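Local coordinates for uncharacterized protein (Sinorhizobium meliloti, PDB 4DNH) that is of unknown function but, as a TIM-barrel protein probably related to dihydrodipicolinate synthase, may be a lyase-like enzyme, at residues G150-L155 against K225-K230; I115-G120 against E144-E149; R244-P247 against R251-T254; A85-G90 against I154-R159; A79-T84 against P94-L99. One frame throughout, in Å; residues are numbered along the deposited sequence.

Interaction 1: residues G150-L155 against K225-K230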
# COMPACT_ATOMS: atom_id res chain seq x y z
N GLY A 150 16.06 -3.14 -14.19
CA GLY A 150 15.88 -4.53 -13.74
C GLY A 150 14.74 -4.75 -12.78
O GLY A 150 14.85 -5.56 -11.86
N GLY A 151 13.63 -4.04 -12.97
CA GLY A 151 12.50 -4.15 -12.06
C GLY A 151 11.38 -5.03 -12.57
O GLY A 151 11.08 -5.03 -13.77
N ARG A 152 10.78 -5.81 -11.68
CA ARG A 152 9.49 -6.43 -12.00
C ARG A 152 8.37 -5.39 -11.78
O ARG A 152 8.47 -4.51 -10.91
CB ARG A 152 9.28 -7.75 -11.25
CG ARG A 152 9.47 -7.73 -9.73
CD ARG A 152 9.01 -9.04 -9.06
NE ARG A 152 7.60 -9.36 -9.36
CZ ARG A 152 6.87 -10.28 -8.74
NH1 ARG A 152 5.61 -10.47 -9.11
NH2 ARG A 152 7.37 -11.02 -7.76
N ILE A 153 7.31 -5.50 -12.58
CA ILE A 153 6.28 -4.48 -12.68
C ILE A 153 5.01 -4.83 -11.92
O ILE A 153 4.59 -5.99 -11.89
CB ILE A 153 5.90 -4.24 -14.16
CG1 ILE A 153 6.98 -3.42 -14.87
CG2 ILE A 153 4.54 -3.55 -14.30
CD1 ILE A 153 7.97 -4.27 -15.62
N ILE A 154 4.42 -3.82 -11.29
CA ILE A 154 3.05 -3.88 -10.82
C ILE A 154 2.31 -2.95 -11.75
O ILE A 154 2.59 -1.76 -11.79
CB ILE A 154 2.89 -3.33 -9.39
CG1 ILE A 154 3.60 -4.23 -8.39
CG2 ILE A 154 1.40 -3.24 -9.04
CD1 ILE A 154 3.78 -3.60 -7.03
N LEU A 155 1.40 -3.50 -12.54
CA LEU A 155 0.77 -2.73 -13.59
C LEU A 155 -0.42 -1.96 -13.04
O LEU A 155 -1.46 -2.53 -12.71
CB LEU A 155 0.38 -3.64 -14.75
CG LEU A 155 -0.07 -2.96 -16.03
CD1 LEU A 155 1.05 -2.10 -16.59
CD2 LEU A 155 -0.51 -4.00 -17.05
N LYS A 225 1.87 -14.24 -18.47
CA LYS A 225 2.39 -12.90 -18.25
C LYS A 225 1.87 -12.21 -16.99
O LYS A 225 2.17 -11.04 -16.76
CB LYS A 225 2.14 -12.02 -19.47
CG LYS A 225 3.41 -11.52 -20.14
CD LYS A 225 4.02 -12.53 -21.10
CE LYS A 225 5.27 -11.97 -21.76
NZ LYS A 225 4.99 -10.67 -22.44
N VAL A 226 1.09 -12.93 -16.18
CA VAL A 226 0.46 -12.34 -14.98
C VAL A 226 0.77 -13.16 -13.73
O VAL A 226 0.21 -14.24 -13.54
CB VAL A 226 -1.07 -12.15 -15.17
CG1 VAL A 226 -1.74 -11.71 -13.87
CG2 VAL A 226 -1.35 -11.12 -16.27
N ASP A 227 1.66 -12.64 -12.89
CA ASP A 227 1.98 -13.27 -11.61
C ASP A 227 0.79 -13.19 -10.66
O ASP A 227 0.48 -14.16 -9.96
CB ASP A 227 3.23 -12.63 -10.98
CG ASP A 227 3.57 -13.19 -9.60
OD1 ASP A 227 4.13 -14.31 -9.52
OD2 ASP A 227 3.31 -12.49 -8.59
N GLY A 228 0.11 -12.05 -10.64
CA GLY A 228 -1.07 -11.89 -9.79
C GLY A 228 -1.96 -10.67 -10.03
O GLY A 228 -1.69 -9.86 -10.91
N ILE A 229 -3.02 -10.57 -9.24
CA ILE A 229 -3.88 -9.38 -9.24
C ILE A 229 -4.03 -8.86 -7.82
O ILE A 229 -4.24 -9.66 -6.89
CB ILE A 229 -5.27 -9.61 -9.93
CG1 ILE A 229 -6.27 -8.55 -9.52
CG2 ILE A 229 -5.85 -10.98 -9.61
CD1 ILE A 229 -7.34 -8.29 -10.55
N LYS A 230 -3.87 -7.55 -7.65
CA LYS A 230 -4.16 -6.88 -6.38
C LYS A 230 -5.48 -6.15 -6.50
O LYS A 230 -5.65 -5.27 -7.35
CB LYS A 230 -3.07 -5.88 -6.01
CG LYS A 230 -3.42 -5.01 -4.81
CD LYS A 230 -2.41 -3.89 -4.57
CE LYS A 230 -2.92 -2.95 -3.48
NZ LYS A 230 -1.97 -1.86 -3.09

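Interaction 2: residues I115-G120 against E144-E149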
# COMPACT_ATOMS: atom_id res chain seq x y z
N ILE A 115 10.88 -7.02 -4.41
CA ILE A 115 10.46 -5.69 -4.80
C ILE A 115 9.82 -5.76 -6.18
O ILE A 115 10.26 -6.51 -7.05
CB ILE A 115 11.64 -4.66 -4.75
CG1 ILE A 115 11.21 -3.30 -5.31
CG2 ILE A 115 12.89 -5.19 -5.47
CD1 ILE A 115 11.98 -2.14 -4.74
N ALA A 116 8.76 -4.98 -6.34
CA ALA A 116 8.08 -4.84 -7.61
C ALA A 116 7.61 -3.41 -7.70
O ALA A 116 7.24 -2.80 -6.69
CB ALA A 116 6.90 -5.81 -7.71
N CYS A 117 7.59 -2.88 -8.92
CA CYS A 117 7.52 -1.45 -9.13
C CYS A 117 6.30 -1.05 -9.90
O CYS A 117 6.05 -1.58 -10.98
CB CYS A 117 8.77 -1.01 -9.88
SG CYS A 117 10.27 -1.58 -9.06
N GLY A 118 5.56 -0.09 -9.35
CA GLY A 118 4.36 0.40 -10.01
C GLY A 118 4.63 1.12 -11.32
O GLY A 118 5.33 2.14 -11.35
N ALA A 119 4.03 0.60 -12.39
CA ALA A 119 4.12 1.17 -13.73
C ALA A 119 2.73 1.57 -14.22
O ALA A 119 1.78 0.77 -14.17
CB ALA A 119 4.75 0.19 -14.70
N GLY A 120 2.61 2.81 -14.69
CA GLY A 120 1.31 3.30 -15.07
C GLY A 120 1.33 4.33 -16.16
O GLY A 120 2.15 4.29 -17.08
N GLU A 144 9.23 0.40 -19.85
CA GLU A 144 10.59 0.30 -20.35
C GLU A 144 11.58 0.94 -19.39
O GLU A 144 12.65 0.39 -19.12
CB GLU A 144 10.71 0.89 -21.76
CG GLU A 144 10.19 -0.04 -22.86
CD GLU A 144 10.01 0.64 -24.21
OE1 GLU A 144 10.08 1.90 -24.28
OE2 GLU A 144 9.77 -0.08 -25.21
N ALA A 145 11.21 2.10 -18.85
CA ALA A 145 12.01 2.77 -17.84
C ALA A 145 12.31 1.83 -16.66
O ALA A 145 13.47 1.70 -16.25
CB ALA A 145 11.33 4.03 -17.36
N ILE A 146 11.28 1.16 -16.15
CA ILE A 146 11.43 0.25 -15.01
C ILE A 146 12.28 -0.99 -15.34
O ILE A 146 13.26 -1.30 -14.63
CB ILE A 146 10.07 -0.14 -14.38
CG1 ILE A 146 9.46 1.06 -13.68
CG2 ILE A 146 10.25 -1.26 -13.37
CD1 ILE A 146 7.95 1.10 -13.70
N GLU A 147 11.92 -1.68 -16.41
CA GLU A 147 12.66 -2.84 -16.87
C GLU A 147 14.14 -2.52 -17.11
O GLU A 147 14.99 -3.36 -16.84
CB GLU A 147 12.02 -3.42 -18.12
CG GLU A 147 10.73 -4.17 -17.81
CD GLU A 147 10.02 -4.70 -19.04
OE1 GLU A 147 10.30 -4.24 -20.17
OE2 GLU A 147 9.16 -5.59 -18.87
N ALA A 148 14.44 -1.31 -17.58
CA ALA A 148 15.84 -0.91 -17.78
C ALA A 148 16.64 -0.89 -16.47
O ALA A 148 17.85 -1.00 -16.49
CB ALA A 148 15.95 0.43 -18.50
N GLU A 149 15.97 -0.75 -15.33
CA GLU A 149 16.64 -0.79 -14.03
C GLU A 149 16.54 -2.19 -13.40
O GLU A 149 16.88 -2.39 -12.23
CB GLU A 149 16.07 0.29 -13.10
CG GLU A 149 16.09 1.71 -13.65
CD GLU A 149 17.48 2.34 -13.67
OE1 GLU A 149 18.40 1.83 -12.99
OE2 GLU A 149 17.66 3.36 -14.37

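Interaction 3: residues R244-P247 against R251-T254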
# COMPACT_ATOMS: atom_id res chain seq x y z
N ARG A 244 -11.44 -17.52 -6.53
CA ARG A 244 -11.89 -18.89 -6.85
C ARG A 244 -11.99 -19.13 -8.36
O ARG A 244 -11.94 -20.28 -8.81
CB ARG A 244 -13.22 -19.20 -6.14
CG ARG A 244 -13.10 -19.28 -4.62
CD ARG A 244 -14.46 -19.21 -3.91
NE ARG A 244 -14.30 -19.32 -2.46
CZ ARG A 244 -15.27 -19.57 -1.59
NH1 ARG A 244 -16.52 -19.75 -2.00
NH2 ARG A 244 -14.99 -19.64 -0.30
N GLN A 245 -12.12 -18.05 -9.12
CA GLN A 245 -12.23 -18.10 -10.57
C GLN A 245 -10.90 -17.82 -11.27
O GLN A 245 -10.83 -17.84 -12.50
CB GLN A 245 -13.27 -17.10 -11.07
CG GLN A 245 -14.64 -17.23 -10.44
CD GLN A 245 -15.71 -16.51 -11.24
OE1 GLN A 245 -16.31 -15.55 -10.76
NE2 GLN A 245 -15.95 -16.96 -12.46
N LEU A 246 -9.86 -17.55 -10.48
CA LEU A 246 -8.51 -17.27 -10.98
C LEU A 246 -7.83 -18.48 -11.66
O LEU A 246 -7.90 -19.59 -11.14
CB LEU A 246 -7.64 -16.76 -9.82
CG LEU A 246 -7.19 -15.29 -9.71
CD1 LEU A 246 -8.17 -14.27 -10.26
CD2 LEU A 246 -6.84 -14.96 -8.26
N PRO A 247 -7.15 -18.26 -12.81
CA PRO A 247 -6.42 -19.33 -13.53
C PRO A 247 -5.25 -19.91 -12.73
O PRO A 247 -4.72 -19.25 -11.85
CB PRO A 247 -5.86 -18.61 -14.77
CG PRO A 247 -6.63 -17.34 -14.89
CD PRO A 247 -7.03 -16.96 -13.49
N ARG A 251 -1.67 -15.52 -8.83
CA ARG A 251 -1.94 -15.27 -7.40
C ARG A 251 -2.97 -14.15 -7.13
O ARG A 251 -3.13 -13.22 -7.93
CB ARG A 251 -0.65 -14.93 -6.67
CG ARG A 251 0.41 -16.02 -6.64
CD ARG A 251 1.64 -15.45 -5.94
NE ARG A 251 2.70 -16.44 -5.72
CZ ARG A 251 2.66 -17.42 -4.81
NH1 ARG A 251 1.60 -17.59 -4.01
NH2 ARG A 251 3.70 -18.23 -4.71
N MSE A 252 -3.66 -14.25 -5.99
CA MSE A 252 -4.54 -13.17 -5.51
C MSE A 252 -3.81 -12.43 -4.43
O MSE A 252 -3.56 -12.97 -3.34
CB MSE A 252 -5.86 -13.75 -4.98
CG MSE A 252 -6.78 -12.75 -4.27
SE MSE A 252 -7.36 -11.24 -5.41
CE MSE A 252 -8.82 -12.12 -6.40
N TYR A 253 -3.44 -11.19 -4.71
CA TYR A 253 -2.82 -10.36 -3.68
C TYR A 253 -3.90 -9.50 -3.07
O TYR A 253 -4.53 -8.69 -3.76
CB TYR A 253 -1.70 -9.50 -4.26
CG TYR A 253 -0.44 -10.26 -4.68
CD1 TYR A 253 0.51 -10.66 -3.72
CD2 TYR A 253 -0.18 -10.56 -6.02
CE1 TYR A 253 1.65 -11.34 -4.10
CE2 TYR A 253 0.97 -11.23 -6.40
CZ TYR A 253 1.88 -11.62 -5.43
OH TYR A 253 3.02 -12.31 -5.79
N THR A 254 -4.14 -9.67 -1.77
CA THR A 254 -5.14 -8.84 -1.10
C THR A 254 -4.69 -7.38 -0.96
O THR A 254 -3.54 -7.09 -0.67
CB THR A 254 -5.68 -9.45 0.21
OG1 THR A 254 -6.91 -8.79 0.54
CG2 THR A 254 -4.72 -9.31 1.38

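Interaction 4: residues A85-G90 against I154-R159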
# COMPACT_ATOMS: atom_id res chain seq x y z
N ALA A 85 2.73 5.33 -1.56
CA ALA A 85 3.84 6.29 -1.70
C ALA A 85 3.30 7.56 -2.33
O ALA A 85 4.06 8.41 -2.76
CB ALA A 85 4.96 5.70 -2.52
N GLN A 86 1.97 7.64 -2.38
CA GLN A 86 1.22 8.84 -2.77
C GLN A 86 1.25 9.09 -4.26
O GLN A 86 1.02 10.22 -4.70
CB GLN A 86 1.64 10.09 -1.98
CG GLN A 86 1.09 10.08 -0.56
CD GLN A 86 1.79 11.06 0.37
OE1 GLN A 86 2.71 10.69 1.11
NE2 GLN A 86 1.37 12.32 0.33
N ARG A 87 1.53 8.02 -5.01
CA ARG A 87 1.51 7.99 -6.47
C ARG A 87 0.20 8.60 -7.00
O ARG A 87 -0.89 8.27 -6.50
CB ARG A 87 1.64 6.54 -6.95
CG ARG A 87 1.90 6.38 -8.45
CD ARG A 87 3.36 6.66 -8.79
NE ARG A 87 3.66 6.33 -10.17
CZ ARG A 87 4.21 5.19 -10.57
NH1 ARG A 87 4.42 5.00 -11.87
NH2 ARG A 87 4.56 4.23 -9.70
N GLY A 88 0.30 9.47 -7.99
CA GLY A 88 -0.89 10.13 -8.57
C GLY A 88 -1.57 11.19 -7.70
O GLY A 88 -2.46 11.90 -8.18
N MSE A 89 -1.15 11.31 -6.44
CA MSE A 89 -1.77 12.19 -5.45
C MSE A 89 -0.67 12.84 -4.62
O MSE A 89 -0.68 12.80 -3.37
CB MSE A 89 -2.76 11.36 -4.63
CG MSE A 89 -3.92 12.21 -4.09
SE MSE A 89 -5.00 11.23 -2.74
CE MSE A 89 -4.72 12.32 -1.12
N GLY A 90 0.29 13.46 -5.30
CA GLY A 90 1.45 14.06 -4.66
C GLY A 90 2.80 13.63 -5.21
O GLY A 90 3.76 14.42 -5.24
N ILE A 154 4.42 -3.82 -11.29
CA ILE A 154 3.05 -3.88 -10.82
C ILE A 154 2.31 -2.95 -11.75
O ILE A 154 2.59 -1.76 -11.79
CB ILE A 154 2.89 -3.33 -9.39
CG1 ILE A 154 3.60 -4.23 -8.39
CG2 ILE A 154 1.40 -3.24 -9.04
CD1 ILE A 154 3.78 -3.60 -7.03
N LEU A 155 1.40 -3.50 -12.54
CA LEU A 155 0.77 -2.73 -13.59
C LEU A 155 -0.42 -1.96 -13.04
O LEU A 155 -1.46 -2.53 -12.71
CB LEU A 155 0.38 -3.64 -14.75
CG LEU A 155 -0.07 -2.96 -16.03
CD1 LEU A 155 1.05 -2.10 -16.59
CD2 LEU A 155 -0.51 -4.00 -17.05
N MSE A 156 -0.24 -0.65 -12.93
CA MSE A 156 -1.23 0.21 -12.28
C MSE A 156 -2.35 0.57 -13.22
O MSE A 156 -2.20 0.53 -14.45
CB MSE A 156 -0.50 1.45 -11.77
CG MSE A 156 0.31 1.05 -10.53
SE MSE A 156 1.32 2.62 -9.87
CE MSE A 156 0.03 3.27 -8.52
N ALA A 157 -3.51 0.89 -12.63
CA ALA A 157 -4.66 1.34 -13.39
C ALA A 157 -4.37 2.74 -13.91
O ALA A 157 -3.56 3.46 -13.33
CB ALA A 157 -5.91 1.33 -12.53
N SER A 158 -5.03 3.12 -15.00
CA SER A 158 -4.70 4.33 -15.72
C SER A 158 -5.85 5.35 -15.74
O SER A 158 -6.98 5.05 -16.18
CB SER A 158 -4.24 3.95 -17.14
OG SER A 158 -4.42 4.98 -18.09
N ARG A 159 -5.55 6.55 -15.24
CA ARG A 159 -6.48 7.69 -15.16
C ARG A 159 -7.00 8.03 -16.58
O ARG A 159 -8.20 8.17 -16.79
CB ARG A 159 -5.73 8.90 -14.56
CG ARG A 159 -6.27 9.57 -13.29
CD ARG A 159 -6.25 8.65 -12.09
NE ARG A 159 -5.61 9.06 -10.81
CZ ARG A 159 -5.00 10.21 -10.48
NH1 ARG A 159 -4.48 10.31 -9.26
NH2 ARG A 159 -4.90 11.24 -11.33

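Interaction 5: residues A79-T84 against P94-L99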
# COMPACT_ATOMS: atom_id res chain seq x y z
N ALA A 79 6.55 -3.03 -2.38
CA ALA A 79 5.81 -2.58 -3.56
C ALA A 79 6.07 -1.09 -3.73
O ALA A 79 5.55 -0.29 -2.94
CB ALA A 79 4.32 -2.83 -3.39
N GLU A 80 6.86 -0.71 -4.74
CA GLU A 80 7.36 0.65 -4.80
C GLU A 80 6.58 1.62 -5.63
O GLU A 80 6.06 1.28 -6.70
CB GLU A 80 8.81 0.71 -5.28
CG GLU A 80 9.81 0.81 -4.15
CD GLU A 80 9.69 2.05 -3.30
OE1 GLU A 80 8.62 2.71 -3.24
OE2 GLU A 80 10.69 2.35 -2.64
N SER A 81 6.57 2.84 -5.12
CA SER A 81 5.95 3.96 -5.77
C SER A 81 4.48 3.61 -6.03
O SER A 81 3.93 3.90 -7.08
CB SER A 81 6.72 4.30 -7.05
OG SER A 81 8.03 4.77 -6.75
N MSE A 82 3.87 3.00 -5.04
CA MSE A 82 2.47 2.60 -5.14
C MSE A 82 1.57 3.66 -4.55
O MSE A 82 2.02 4.76 -4.18
CB MSE A 82 2.33 1.25 -4.45
CG MSE A 82 2.93 0.15 -5.33
SE MSE A 82 1.83 0.00 -6.96
CE MSE A 82 0.28 -0.84 -6.08
N ASP A 83 0.29 3.35 -4.46
CA ASP A 83 -0.68 4.29 -3.92
C ASP A 83 -0.25 4.78 -2.54
O ASP A 83 -0.44 5.94 -2.23
CB ASP A 83 -2.06 3.66 -3.85
CG ASP A 83 -3.14 4.67 -3.55
OD1 ASP A 83 -3.56 5.38 -4.49
OD2 ASP A 83 -3.55 4.77 -2.37
N THR A 84 0.34 3.91 -1.72
CA THR A 84 0.83 4.33 -0.39
C THR A 84 1.97 5.34 -0.47
O THR A 84 2.18 6.13 0.46
CB THR A 84 1.27 3.13 0.49
OG1 THR A 84 0.23 2.17 0.53
CG2 THR A 84 1.57 3.57 1.91
N PRO A 94 8.17 11.66 -12.41
CA PRO A 94 9.63 11.84 -12.26
C PRO A 94 10.20 11.36 -10.92
O PRO A 94 11.22 10.66 -10.87
CB PRO A 94 9.81 13.35 -12.43
CG PRO A 94 8.70 13.74 -13.35
CD PRO A 94 7.52 12.89 -12.91
N GLU A 95 9.53 11.74 -9.84
CA GLU A 95 9.92 11.34 -8.50
C GLU A 95 9.67 9.84 -8.26
O GLU A 95 10.43 9.21 -7.54
CB GLU A 95 9.15 12.16 -7.47
CG GLU A 95 9.49 13.63 -7.48
CD GLU A 95 8.82 14.42 -8.60
OE1 GLU A 95 7.66 14.12 -8.99
OE2 GLU A 95 9.47 15.36 -9.10
N ALA A 96 8.62 9.30 -8.86
CA ALA A 96 8.30 7.88 -8.79
C ALA A 96 9.37 7.03 -9.49
O ALA A 96 9.81 6.02 -8.96
CB ALA A 96 6.92 7.60 -9.36
N ARG A 97 9.76 7.45 -10.70
CA ARG A 97 10.84 6.84 -11.46
C ARG A 97 12.15 6.87 -10.66
O ARG A 97 12.87 5.87 -10.58
CB ARG A 97 11.00 7.57 -12.79
CG ARG A 97 11.97 6.94 -13.76
CD ARG A 97 12.41 7.92 -14.83
NE ARG A 97 13.31 7.27 -15.78
CZ ARG A 97 13.12 7.20 -17.10
NH1 ARG A 97 12.06 7.78 -17.66
NH2 ARG A 97 14.00 6.57 -17.87
N GLU A 98 12.45 7.99 -10.02
CA GLU A 98 13.67 8.10 -9.23
C GLU A 98 13.62 7.18 -8.02
O GLU A 98 14.61 6.53 -7.69
CB GLU A 98 13.94 9.56 -8.86
CG GLU A 98 15.19 9.81 -8.03
CD GLU A 98 16.50 9.58 -8.78
OE1 GLU A 98 16.51 8.95 -9.87
OE2 GLU A 98 17.55 10.04 -8.25
N LEU A 99 12.46 7.07 -7.39
CA LEU A 99 12.33 6.22 -6.20
C LEU A 99 12.50 4.76 -6.60
O LEU A 99 13.20 3.99 -5.93
CB LEU A 99 10.98 6.46 -5.54
CG LEU A 99 10.58 5.64 -4.32
CD1 LEU A 99 11.67 5.61 -3.26
CD2 LEU A 99 9.29 6.23 -3.76

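Interaction 1: residues G150-L155 against K225-K230
Two donors converge on OD2 of Asp-227: NH1 of Arg-152, at 3.1 Å from OD2, and the hydroxyl of Tyr-253 on the next strand. The first is a salt bridge across the N-terminal mouth of an eight-stranded parallel TIM barrel. It joins the entrances of strands 153-155 and 226-232, which are not neighbours: strand 186-191 runs between them, so the side chains have to span its width. Arginine suits this because its chain is long and can bend. The bend is at chi3 (-57°), after which the guanidinium reaches the aspartate with a single nitrogen. The hydrogen bond is moderately straight, with an N-H...O angle of 151°. Seen from the arginine, OD2 lies at the edge of the guanidinium and in its plane, as a good N-H donor requires. Seen from the aspartate, NH1 stands above the carboxylate, 74° out of its plane, and the two flat groups are perpendicular. This is therefore a one-point salt bridge, unlike the side-on pairing in which two nitrogens meet two oxygens. Asp-227 is short and sits where the chain turns a corner, its side chain resting on Pro-185. The remaining carboxylate oxygen, OD1, stays 4.1 Å from NH1 of Arg-152.

Interaction 2: residues I115-G120 against E144-E149
Ile-146 carries its side of this contact alone, meeting the strand with two methyl groups. Its CD1 touches CB of Ala-119 at 3.5 Å and lies 3.7 Å from the carbonyl O of Gly-118. Its CG2 rests on CB of Cys-117 at 3.8 Å. Cys-117 and Ala-119 are two residues apart on strand 115-119 and so point to the same face, toward the helix, and the branched isoleucine spans both. The first torsion of Ile-146 explains the division: CG1 lies beside the backbone N and anti to the carbonyl carbon (chi1 -70°), which sends the long branch to Ala-119 while CG2 is left for Cys-117. Small residues on the strand suit this place, since the methyl of Ala-119 and the short Cys-117 let the helix come close. Its axis passes 9.3 Å from that of the strand, at 162° between their directions, almost antiparallel, as expected of the return helix in a beta-alpha-beta crossover.

Further out, Ile-100 of helix 93-108 packs on Cys-117 and Ile-153 on Ala-119, adding apolar contacts from the preceding helix and from the next strand of the same unit. The strand itself is held by backbone hydrogen bonds to strands 77-80 and 153-155 on its two sides, and Gln-142, one helical turn before Ile-146, receives the N-H of Gly-120 on OE1. Between the two segments there is no hydrogen bond at all, so helix and barrel wall meet here through dispersion and, probably, the exclusion of water.

Interaction 3: residues R244-P247 against R251-T254
The loop leaving helix 236-243 passes outside strand 251-254, the CA atoms of Leu-246 and Arg-251 being the nearest pair at 7.7 Å, too far apart for direct backbone bonding. Side chains bridge the gap. Leu-246 points toward the strand, and its CD2 does the touching, 3.6 Å from CB of Met-252, a residue modelled as selenomethionine. The two side chains meet at about a right angle. Met-252 bends at chi2 (60°) and again at chi3, and this curls its CE methyl back to 3.9 Å from CD2 of Leu-246, so that one leucine methyl is met by both the root and the end of the same chain. A flexible, unbranched residue suits such a fold-back.

Leucine suits the loop because it also touches Leu-216 and Leu-219 of helix 208-221. Met-252 in turn is packed by Met-242 and Arg-243 of helix 236-243. The contact joins the loop after helix 236-243 to the outer face of the TIM barrel's seventh strand. Arg-251 instead turns its charge to Asp-273 on the next strand, in a salt bridge. With no hydrogen bond joining the two segments, the loop is held here by apolar contact.

Interaction 4: residues A85-G90 against I154-R159
The close-packed half of this contact is Arg-87 against Met-156, both buried, and the looser half is Gly-88 with Arg-159, both partly exposed. Met-156, modelled as selenomethionine, slants across the arginine: its CE meets CG of Arg-87 at 3.6 Å, while SE sits over one face of the guanidinium, toward its rim, 3.6 Å from NH2. The arginine's CG stands anti to the backbone N (chi1 -169°) and the chain then bends at chi2, which lays the flat group beneath the selenium. The natural residue here is methionine, and its sulfur, like the selenium, is soft and polarisable enough to lie over that face, because the rim of the guanidinium is used for hydrogen bonding. NE forms a salt bridge with Asp-122, and NH2 serves the carbonyl oxygens of Ser-81 and Gly-118. A buried charge is thus met by polar partners around its edge and by an apolar one above.

Nearer the solvent a single bond spans the segments, from NH1 of Arg-159 to O of Gly-88 at 2.8 Å. It is short but bent: NH1 stands 50° out of the carbonyl plane, with an N-H...O angle of 145°. NE of Arg-159 is held by Asp-196. Gly-88 occupies the third position of a type II turn from Gln-86 to Met-89, with the positive phi such turns need, and its missing CB lets the guanidinium approach. Just before Arg-159, Ser-158 caps helix 159-164 with its OG. Loops after the second and fourth strands meeting like this are typical of the C-terminal face of a TIM barrel, where enzymes of this fold place their active sites.

Interaction 5: residues A79-T84 against P94-L99
In the beta-alpha-beta unit formed by strand 77-80, helix 93-108 and strand 115-119, Glu-80, the last residue of strand 77-80, and Ser-81 just past it press against Ala-96 and Leu-99 on the helix. One hydrogen bond crosses the contact: OG of Ser-81 donates to the carbonyl O of Ala-96 at 3.1 Å, tilted only 19° from the carbonyl plane. Serine suits this place, being small enough to sit against the helix and able to offer a proton to its backbone. Its CB lies 4.0 Å from the CB of Ala-96, whose single methyl permits the close approach.

Leu-99 packs against both Glu-80 and Ser-81. Its CG lies anti to the backbone N (chi1 177°), which sends the two methyls to the carboxylate of Glu-80, one to each oxygen: CD1 is 3.5 Å from OE2, and CD2 is 3.6 Å from OE1. The two side chains cross at about a right angle. CD2 also comes within 3.6 Å of OG of Ser-81, so the leucine touches both residues at once.

The glutamate chain bends at chi2, and its carboxylate takes the N-H of Ser-81 on the anti side of OE1, at 2.8 Å from that N, closing a small loop within the segment. Its OE2 is bound by Arg-68, in a salt bridge, and by the hydroxyl of Ser-103. With both oxygens bonded in this way, the burial of the acid beside leucine methyls is probably paid for by these polar bonds.

From the N terminus, interaction 5 comes first, closing the short loop from strand 77-80 to helix 93-108. Residues 85-90 lie inside that loop and pair far ahead with 154-159, so interactions 4 and 5 cross. Interaction 2, which packs helix 132-148 on strand 115-119, is nested within the long loop closed by interaction 4. Interaction 1 starts from residues 150-155, sharing Ile-154 and Leu-155 with the second segment of interaction 4, and reaches strand 226-232. Interaction 3 follows in series, closing the turn into strand 251-254. Together they involve strands two, three, four, six and seven of the barrel: interactions 2, 3 and 5 fix the outer layer, interaction 4 the C-terminal loops, and interaction 1 the N-terminal mouth.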